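Local coordinates for protein malate dehydrogenase (Naegleria fowleri, PDB 6UM4) that probably catalyses the reversible, nicotinamide-cofactor-dependent oxidation of malate to oxaloacetate, as in other malate dehydrogenases, at residues F274-L288 and W307-R319. Numbering follows the deposited sequence.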
ATOM      1  N   PHE A 274      -4.625  17.782  18.172  1.00 21.41           N
ATOM      2  CA  PHE A 274      -3.635  18.398  17.299  1.00 21.02           C
ATOM      3  C   PHE A 274      -4.310  18.827  16.000  1.00 24.72           C
ATOM      4  O   PHE A 274      -5.267  18.190  15.549  1.00 28.39           O
ATOM      5  CB  PHE A 274      -2.473  17.415  16.993  1.00 22.33           C
ATOM      6  CG  PHE A 274      -1.422  17.991  16.086  1.00 20.15           C
ATOM      7  CD1 PHE A 274      -0.621  19.041  16.527  1.00 22.56           C
ATOM      8  CD2 PHE A 274      -1.256  17.511  14.804  1.00 19.54           C
ATOM      9  CE1 PHE A 274       0.342  19.594  15.697  1.00 20.39           C
ATOM     10  CE2 PHE A 274      -0.298  18.041  13.971  1.00 20.09           C
ATOM     11  CZ  PHE A 274       0.505  19.086  14.412  1.00 19.79           C
ATOM     12  N   ALA A 275      -3.805  19.900  15.388  1.00 24.52           N
ATOM     13  CA  ALA A 275      -4.407  20.383  14.148  1.00 25.57           C
ATOM     14  C   ALA A 275      -3.411  21.209  13.338  1.00 20.00           C
ATOM     15  O   ALA A 275      -2.502  21.835  13.887  1.00 23.76           O
ATOM     16  CB  ALA A 275      -5.657  21.221  14.431  1.00 32.15           C
ATOM     17  N   ILE A 276      -3.625  21.217  12.028  1.00 19.76           N
ATOM     18  CA  ILE A 276      -2.924  22.074  11.073  1.00 22.37           C
ATOM     19  C   ILE A 276      -3.891  23.170  10.621  1.00 19.94           C
ATOM     20  O   ILE A 276      -5.016  22.869  10.213  1.00 20.30           O
ATOM     21  CB  ILE A 276      -2.429  21.237   9.879  1.00 21.86           C
ATOM     22  CG1 ILE A 276      -1.570  20.065  10.370  1.00 25.52           C
ATOM     23  CG2 ILE A 276      -1.717  22.075   8.848  1.00 23.37           C
ATOM     24  CD1 ILE A 276      -0.241  20.467  10.999  1.00 19.10           C
ATOM     25  N   TRP A 277      -3.474  24.437  10.717  1.00 20.46           N
ATOM     26  CA  TRP A 277      -4.266  25.557  10.204  1.00 20.91           C
ATOM     27  C   TRP A 277      -3.666  26.082   8.903  1.00 20.87           C
ATOM     28  O   TRP A 277      -2.447  26.126   8.736  1.00 20.84           O
ATOM     29  CB  TRP A 277      -4.328  26.728  11.193  1.00 21.73           C
ATOM     30  CG  TRP A 277      -4.931  26.454  12.543  1.00 22.03           C
ATOM     31  CD1 TRP A 277      -4.303  25.894  13.620  1.00 22.03           C
ATOM     32  CD2 TRP A 277      -6.247  26.807  12.990  1.00 22.56           C
ATOM     33  NE1 TRP A 277      -5.164  25.809  14.682  1.00 22.48           N
ATOM     34  CE2 TRP A 277      -6.360  26.383  14.330  1.00 24.41           C
ATOM     35  CE3 TRP A 277      -7.345  27.419  12.383  1.00 26.17           C
ATOM     36  CZ2 TRP A 277      -7.524  26.556  15.070  1.00 24.87           C
ATOM     37  CZ3 TRP A 277      -8.495  27.583  13.113  1.00 23.56           C
ATOM     38  CH2 TRP A 277      -8.579  27.152  14.447  1.00 23.84           C
ATOM     39  N   GLY A 278      -4.531  26.527   7.993  1.00 21.02           N
ATOM     40  CA  GLY A 278      -4.055  27.313   6.864  1.00 21.27           C
ATOM     41  C   GLY A 278      -3.875  26.579   5.542  1.00 20.79           C
ATOM     42  O   GLY A 278      -4.658  25.694   5.191  1.00 20.36           O
ATOM     43  N   ASN A 279      -2.839  26.957   4.805  1.00 20.94           N
ATOM     44  CA  ASN A 279      -2.560  26.459   3.469  1.00 20.70           C
ATOM     45  C   ASN A 279      -1.730  25.177   3.544  1.00 28.13           C
ATOM     46  O   ASN A 279      -0.862  25.031   4.411  1.00 22.94           O
ATOM     47  CB  ASN A 279      -1.792  27.546   2.708  1.00 21.37           C
ATOM     48  CG  ASN A 279      -1.840  27.376   1.225  1.00 21.89           C
ATOM     49  OD1 ASN A 279      -2.541  26.519   0.724  1.00 24.36           O
ATOM     50  ND2 ASN A 279      -1.093  28.209   0.503  1.00 25.56           N
ATOM     51  N   HIS A 280      -1.965  24.259   2.602  1.00 19.69           N
ATOM     52  CA  HIS A 280      -1.078  23.092   2.470  1.00 22.08           C
ATOM     53  C   HIS A 280       0.222  23.584   1.829  1.00 25.90           C
ATOM     54  O   HIS A 280       0.465  23.445   0.627  1.00 22.23           O
ATOM     55  CB  HIS A 280      -1.750  21.989   1.649  1.00 18.85           C
ATOM     56  CG  HIS A 280      -0.872  20.810   1.370  1.00 22.66           C
ATOM     57  ND1 HIS A 280      -0.246  20.090   2.365  1.00 23.57           N
ATOM     58  CD2 HIS A 280      -0.516  20.223   0.201  1.00 23.81           C
ATOM     59  CE1 HIS A 280       0.459  19.110   1.822  1.00 25.69           C
ATOM     60  NE2 HIS A 280       0.310  19.168   0.508  1.00 25.95           N
ATOM     61  N   SER A 281       1.080  24.183   2.657  1.00 21.56           N
ATOM     62  CA  SER A 281       2.288  24.824   2.158  1.00 20.65           C
ATOM     63  C   SER A 281       3.188  25.116   3.347  1.00 23.74           C
ATOM     64  O   SER A 281       2.857  24.805   4.496  1.00 22.72           O
ATOM     65  CB  SER A 281       1.964  26.111   1.406  1.00 23.46           C
ATOM     66  OG  SER A 281       1.680  27.133   2.344  1.00 27.38           O
ATOM     67  N   ALA A 282       4.317  25.755   3.064  1.00 21.65           N
ATOM     68  CA  ALA A 282       5.248  26.080   4.136  1.00 27.23           C
ATOM     69  C   ALA A 282       4.726  27.157   5.086  1.00 31.31           C
ATOM     70  O   ALA A 282       5.341  27.362   6.132  1.00 25.65           O
ATOM     71  CB  ALA A 282       6.593  26.520   3.556  1.00 27.08           C
ATOM     72  N   THR A 283       3.620  27.841   4.766  1.00 29.34           N
ATOM     73  CA  THR A 283       3.043  28.795   5.707  1.00 29.64           C
ATOM     74  C   THR A 283       2.044  28.152   6.652  1.00 28.52           C
ATOM     75  O   THR A 283       1.440  28.852   7.475  1.00 24.88           O
ATOM     76  CB  THR A 283       2.338  29.945   4.974  1.00 25.43           C
ATOM     77  OG1 THR A 283       1.081  29.486   4.458  1.00 22.87           O
ATOM     78  CG2 THR A 283       3.210  30.483   3.847  1.00 27.31           C
ATOM     79  N   GLN A 284       1.845  26.847   6.547  1.00 24.49           N
ATOM     80  CA  GLN A 284       0.914  26.168   7.428  1.00 23.07           C
ATOM     81  C   GLN A 284       1.285  26.433   8.877  1.00 24.31           C
ATOM     82  O   GLN A 284       2.440  26.716   9.213  1.00 24.93           O
ATOM     83  CB  GLN A 284       0.941  24.666   7.157  1.00 23.71           C
ATOM     84  CG  GLN A 284       2.236  24.030   7.601  1.00 24.15           C
ATOM     85  CD  GLN A 284       2.322  22.578   7.219  1.00 23.18           C
ATOM     86  OE1 GLN A 284       1.916  21.706   7.989  1.00 23.25           O
ATOM     87  NE2 GLN A 284       2.912  22.299   6.056  1.00 19.58           N
ATOM     88  N   TYR A 285       0.288  26.360   9.742  1.00 21.66           N
ATOM     89  CA  TYR A 285       0.548  26.505  11.162  1.00 21.69           C
ATOM     90  C   TYR A 285       0.214  25.211  11.870  1.00 24.88           C
ATOM     91  O   TYR A 285      -0.965  24.934  12.133  1.00 24.38           O
ATOM     92  CB  TYR A 285      -0.242  27.672  11.763  1.00 22.65           C
ATOM     93  CG  TYR A 285      -0.082  27.746  13.254  1.00 22.84           C
ATOM     94  CD1 TYR A 285       1.179  27.621  13.852  1.00 23.98           C
ATOM     95  CD2 TYR A 285      -1.180  27.893  14.072  1.00 23.11           C
ATOM     96  CE1 TYR A 285       1.319  27.663  15.215  1.00 24.56           C
ATOM     97  CE2 TYR A 285      -1.042  27.941  15.440  1.00 23.78           C
ATOM     98  CZ  TYR A 285       0.205  27.825  16.002  1.00 23.86           C
ATOM     99  OH  TYR A 285       0.319  27.879  17.365  1.00 24.47           O
ATOM    100  N   PRO A 286       1.204  24.372  12.177  1.00 26.99           N
ATOM    101  CA  PRO A 286       0.957  23.202  13.028  1.00 24.07           C
ATOM    102  C   PRO A 286       0.747  23.665  14.463  1.00 25.47           C
ATOM    103  O   PRO A 286       1.633  24.277  15.062  1.00 23.79           O
ATOM    104  CB  PRO A 286       2.244  22.377  12.880  1.00 22.58           C
ATOM    105  CG  PRO A 286       3.050  23.053  11.768  1.00 22.95           C
ATOM    106  CD  PRO A 286       2.617  24.480  11.789  1.00 24.94           C
ATOM    107  N   ASP A 287      -0.421  23.369  15.020  1.00 24.81           N
ATOM    108  CA  ASP A 287      -0.879  24.023  16.240  1.00 23.64           C
ATOM    109  C   ASP A 287      -0.858  23.016  17.382  1.00 26.91           C
ATOM    110  O   ASP A 287      -1.652  22.067  17.390  1.00 22.23           O
ATOM    111  CB  ASP A 287      -2.278  24.609  16.029  1.00 24.86           C
ATOM    112  CG  ASP A 287      -2.756  25.453  17.212  1.00 30.88           C
ATOM    113  OD1 ASP A 287      -1.984  25.656  18.174  1.00 29.98           O
ATOM    114  OD2 ASP A 287      -3.907  25.935  17.159  1.00 30.43           O
ATOM    115  N   LEU A 288       0.058  23.218  18.334  1.00 22.71           N
ATOM    116  CA  LEU A 288       0.146  22.422  19.551  1.00 23.99           C
ATOM    117  C   LEU A 288      -0.575  23.067  20.726  1.00 32.63           C
ATOM    118  O   LEU A 288      -0.503  22.537  21.839  1.00 26.19           O
ATOM    119  CB  LEU A 288       1.615  22.188  19.945  1.00 26.35           C
ATOM    120  CG  LEU A 288       2.388  21.162  19.097  1.00 24.56           C
ATOM    121  CD1 LEU A 288       3.865  21.070  19.457  1.00 23.04           C
ATOM    122  CD2 LEU A 288       1.723  19.812  19.195  1.00 22.19           C
ATOM    123  N   TRP A 307      10.896  25.655  21.327  1.00 30.29           N
ATOM    124  CA  TRP A 307      11.036  24.415  20.572  1.00 28.19           C
ATOM    125  C   TRP A 307       9.994  24.354  19.459  1.00 26.54           C
ATOM    126  O   TRP A 307      10.297  23.956  18.328  1.00 27.61           O
ATOM    127  CB  TRP A 307      10.894  23.213  21.502  1.00 28.89           C
ATOM    128  CG  TRP A 307      10.833  21.894  20.762  1.00 26.62           C
ATOM    129  CD1 TRP A 307      11.885  21.191  20.251  1.00 33.58           C
ATOM    130  CD2 TRP A 307       9.655  21.138  20.446  1.00 25.83           C
ATOM    131  NE1 TRP A 307      11.436  20.036  19.647  1.00 32.86           N
ATOM    132  CE2 TRP A 307      10.072  19.979  19.757  1.00 29.11           C
ATOM    133  CE3 TRP A 307       8.292  21.316  20.700  1.00 25.18           C
ATOM    134  CZ2 TRP A 307       9.175  19.014  19.301  1.00 32.27           C
ATOM    135  CZ3 TRP A 307       7.402  20.356  20.249  1.00 24.29           C
ATOM    136  CH2 TRP A 307       7.846  19.221  19.557  1.00 28.37           C
ATOM    137  N   ILE A 308       8.763  24.767  19.762  1.00 26.82           N
ATOM    138  CA  ILE A 308       7.715  24.814  18.746  1.00 25.80           C
ATOM    139  C   ILE A 308       8.171  25.667  17.577  1.00 25.78           C
ATOM    140  O   ILE A 308       8.107  25.253  16.415  1.00 27.18           O
ATOM    141  CB  ILE A 308       6.409  25.359  19.350  1.00 26.18           C
ATOM    142  CG1 ILE A 308       5.867  24.397  20.400  1.00 29.41           C
ATOM    143  CG2 ILE A 308       5.380  25.613  18.256  1.00 24.69           C
ATOM    144  CD1 ILE A 308       4.577  24.861  20.993  1.00 36.47           C
ATOM    145  N   THR A 309       8.656  26.871  17.882  1.00 29.73           N
ATOM    146  CA  THR A 309       8.985  27.841  16.846  1.00 33.37           C
ATOM    147  C   THR A 309      10.252  27.453  16.097  1.00 30.95           C
ATOM    148  O   THR A 309      10.331  27.608  14.872  1.00 33.40           O
ATOM    149  CB  THR A 309       9.147  29.223  17.470  1.00 42.28           C
ATOM    150  OG1 THR A 309       7.897  29.624  18.040  1.00 46.73           O
ATOM    151  CG2 THR A 309       9.531  30.236  16.400  1.00 44.70           C
ATOM    152  N   ASN A 310      11.271  26.975  16.810  1.00 27.47           N
ATOM    153  CA  ASN A 310      12.562  26.778  16.168  1.00 28.12           C
ATOM    154  C   ASN A 310      12.753  25.382  15.606  1.00 32.72           C
ATOM    155  O   ASN A 310      13.627  25.194  14.750  1.00 34.04           O
ATOM    156  CB  ASN A 310      13.705  27.082  17.135  1.00 31.84           C
ATOM    157  CG  ASN A 310      13.662  28.501  17.646  1.00 37.34           C
ATOM    158  OD1 ASN A 310      13.238  29.412  16.931  1.00 41.84           O
ATOM    159  ND2 ASN A 310      14.152  28.713  18.850  1.00 39.22           N
ATOM    160  N   GLU A 311      11.985  24.399  16.076  1.00 26.32           N
ATOM    161  CA  GLU A 311      12.191  23.047  15.593  1.00 29.45           C
ATOM    162  C   GLU A 311      10.899  22.429  15.083  1.00 29.33           C
ATOM    163  O   GLU A 311      10.808  22.062  13.904  1.00 31.82           O
ATOM    164  CB  GLU A 311      12.814  22.182  16.691  1.00 30.62           C
ATOM    165  CG  GLU A 311      14.210  22.621  17.081  1.00 34.46           C
ATOM    166  CD  GLU A 311      14.900  21.617  17.992  1.00 46.74           C
ATOM    167  OE1 GLU A 311      15.007  20.420  17.619  1.00 44.81           O
ATOM    168  OE2 GLU A 311      15.313  22.027  19.100  1.00 53.55           O
ATOM    169  N   PHE A 312       9.900  22.302  15.958  1.00 24.19           N
ATOM    170  CA  PHE A 312       8.704  21.549  15.596  1.00 25.26           C
ATOM    171  C   PHE A 312       8.065  22.101  14.328  1.00 26.44           C
ATOM    172  O   PHE A 312       7.926  21.389  13.329  1.00 30.05           O
ATOM    173  CB  PHE A 312       7.705  21.565  16.748  1.00 23.19           C
ATOM    174  CG  PHE A 312       6.415  20.901  16.422  1.00 22.35           C
ATOM    175  CD1 PHE A 312       6.333  19.506  16.367  1.00 21.89           C
ATOM    176  CD2 PHE A 312       5.280  21.662  16.139  1.00 22.12           C
ATOM    177  CE1 PHE A 312       5.135  18.866  16.066  1.00 21.23           C
ATOM    178  CE2 PHE A 312       4.074  21.037  15.825  1.00 21.46           C
ATOM    179  CZ  PHE A 312       3.993  19.641  15.781  1.00 21.01           C
ATOM    180  N   ILE A 313       7.684  23.377  14.337  1.00 27.02           N
ATOM    181  CA  ILE A 313       7.000  23.940  13.174  1.00 22.67           C
ATOM    182  C   ILE A 313       7.850  23.848  11.915  1.00 25.20           C
ATOM    183  O   ILE A 313       7.325  23.417  10.875  1.00 24.03           O
ATOM    184  CB  ILE A 313       6.527  25.374  13.469  1.00 23.24           C
ATOM    185  CG1 ILE A 313       5.341  25.352  14.430  1.00 23.08           C
ATOM    186  CG2 ILE A 313       6.138  26.056  12.157  1.00 23.10           C
ATOM    187  CD1 ILE A 313       4.839  26.732  14.814  1.00 23.75           C
ATOM    188  N   PRO A 314       9.126  24.244  11.914  1.00 29.35           N
ATOM    189  CA  PRO A 314       9.915  24.091  10.680  1.00 24.91           C
ATOM    190  C   PRO A 314      10.114  22.645  10.263  1.00 29.39           C
ATOM    191  O   PRO A 314      10.157  22.358   9.063  1.00 30.71           O
ATOM    192  CB  PRO A 314      11.248  24.769  11.021  1.00 28.91           C
ATOM    193  CG  PRO A 314      11.263  24.930  12.488  1.00 34.78           C
ATOM    194  CD  PRO A 314       9.856  25.002  12.947  1.00 32.58           C
ATOM    195  N   ASN A 315      10.264  21.722  11.217  1.00 33.65           N
ATOM    196  CA  ASN A 315      10.429  20.319  10.843  1.00 28.05           C
ATOM    197  C   ASN A 315       9.184  19.794  10.142  1.00 30.53           C
ATOM    198  O   ASN A 315       9.283  19.005   9.194  1.00 26.23           O
ATOM    199  CB  ASN A 315      10.734  19.460  12.068  1.00 25.92           C
ATOM    200  CG  ASN A 315      12.139  19.665  12.597  1.00 33.02           C
ATOM    201  OD1 ASN A 315      13.021  20.143  11.885  1.00 36.44           O
ATOM    202  ND2 ASN A 315      12.353  19.292  13.849  1.00 23.95           N
ATOM    203  N   VAL A 316       8.004  20.221  10.603  1.00 26.89           N
ATOM    204  CA  VAL A 316       6.763  19.795   9.987  1.00 25.34           C
ATOM    205  C   VAL A 316       6.620  20.426   8.608  1.00 30.11           C
ATOM    206  O   VAL A 316       6.192  19.769   7.654  1.00 27.42           O
ATOM    207  CB  VAL A 316       5.564  20.147  10.889  1.00 21.98           C
ATOM    208  CG1 VAL A 316       4.271  19.766  10.193  1.00 23.74           C
ATOM    209  CG2 VAL A 316       5.646  19.442  12.222  1.00 20.31           C
ATOM    210  N   GLN A 317       6.970  21.710   8.486  1.00 26.51           N
ATOM    211  CA  GLN A 317       6.827  22.408   7.213  1.00 29.07           C
ATOM    212  C   GLN A 317       7.778  21.851   6.167  1.00 28.44           C
ATOM    213  O   GLN A 317       7.432  21.786   4.982  1.00 28.97           O
ATOM    214  CB  GLN A 317       7.090  23.910   7.400  1.00 29.70           C
ATOM    215  CG  GLN A 317       6.058  24.668   8.211  1.00 21.75           C
ATOM    216  CD  GLN A 317       6.549  26.049   8.602  1.00 23.96           C
ATOM    217  OE1 GLN A 317       7.764  26.295   8.687  1.00 25.45           O
ATOM    218  NE2 GLN A 317       5.613  26.967   8.837  1.00 23.22           N
ATOM    219  N   GLN A 318       8.978  21.432   6.585  1.00 28.35           N
ATOM    220  CA  GLN A 318      10.035  21.030   5.665  1.00 27.79           C
ATOM    221  C   GLN A 318      10.192  19.523   5.569  1.00 25.95           C
ATOM    222  O   GLN A 318      11.189  19.044   5.020  1.00 25.82           O
ATOM    223  CB  GLN A 318      11.365  21.662   6.076  1.00 25.99           C
ATOM    224  CG  GLN A 318      11.283  23.164   6.128  1.00 37.74           C
ATOM    225  CD  GLN A 318      10.898  23.747   4.784  1.00 46.17           C
ATOM    226  OE1 GLN A 318      11.284  23.223   3.733  1.00 47.15           O
ATOM    227  NE2 GLN A 318      10.110  24.822   4.805  1.00 45.62           N
ATOM    228  N   ARG A 319       9.233  18.770   6.099  1.00 26.56           N
ATOM    229  CA  ARG A 319       9.368  17.321   6.159  1.00 27.21           C
ATOM    230  C   ARG A 319       9.491  16.696   4.768  1.00 27.48           C
ATOM    231  O   ARG A 319      10.228  15.721   4.581  1.00 30.54           O
ATOM    232  CB  ARG A 319       8.183  16.740   6.920  1.00 24.47           C
ATOM    233  CG  ARG A 319       8.254  15.237   7.037  1.00 31.32           C
ATOM    234  CD  ARG A 319       9.436  14.770   7.845  1.00 31.88           C
ATOM    235  NE  ARG A 319       9.180  13.417   8.321  1.00 25.67           N
ATOM    236  CZ  ARG A 319       9.886  12.798   9.259  1.00 24.59           C
ATOM    237  NH1 ARG A 319      10.908  13.406   9.831  1.00 23.49           N
ATOM    238  NH2 ARG A 319       9.556  11.571   9.623  1.00 25.28           N
TER
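L288 and P286 are the two bumps that strand 285-287 and the residue after it push into the side of helix 305-317. L288 CD1 sits over one face of the F312 ring, 3.7 Å from its centroid, in a CH-pi contact. The same methyl meets the edge of the W307 ring at CZ3 and lies 4.0 Å from I308 CG1, so three side chains of the helix form its hollow. The other face of the F312 ring rests on V316 CG2 of its own helix. With CG of F312 anti to the backbone N (chi1 176°), the ring reaches out to F274, whose CE1 comes 3.7 Å from F312 CZ.

P286 fills the next hollow, between F312, I313 and V316. Its CB touches F312 CE2, its CG packs on V316 CG1 at 3.8 Å, and its CD lies against I313 CG2. I313 CD1 continues past the proline to the edge of the Y285 ring.

At the far end of the contact, one hydrogen bond ties helix 305-317 to the start of strand 285-287, just after the loop joining the two strands. Q317 NE2 donates it to Q284 O at 3.2 Å, in the plane of that carbonyl. The two glutamine chains run alongside one another, pointing opposite ways, with Q284 CG 3.9 Å from Q317 CG. Q284 NE2 turns back and hydrogen-bonds S281 O from above its carbonyl plane, while Q284 OE1 is buried beside V316 CG1 without a polar partner.

Helix 250-264 also touches F312, and helix 394-414 reaches Y285 and I313. The arrangement is a helix packed across the outer strand 285-287 of an antiparallel beta hairpin, within the alpha/beta C-terminal domain of the lactate/malate dehydrogenase family.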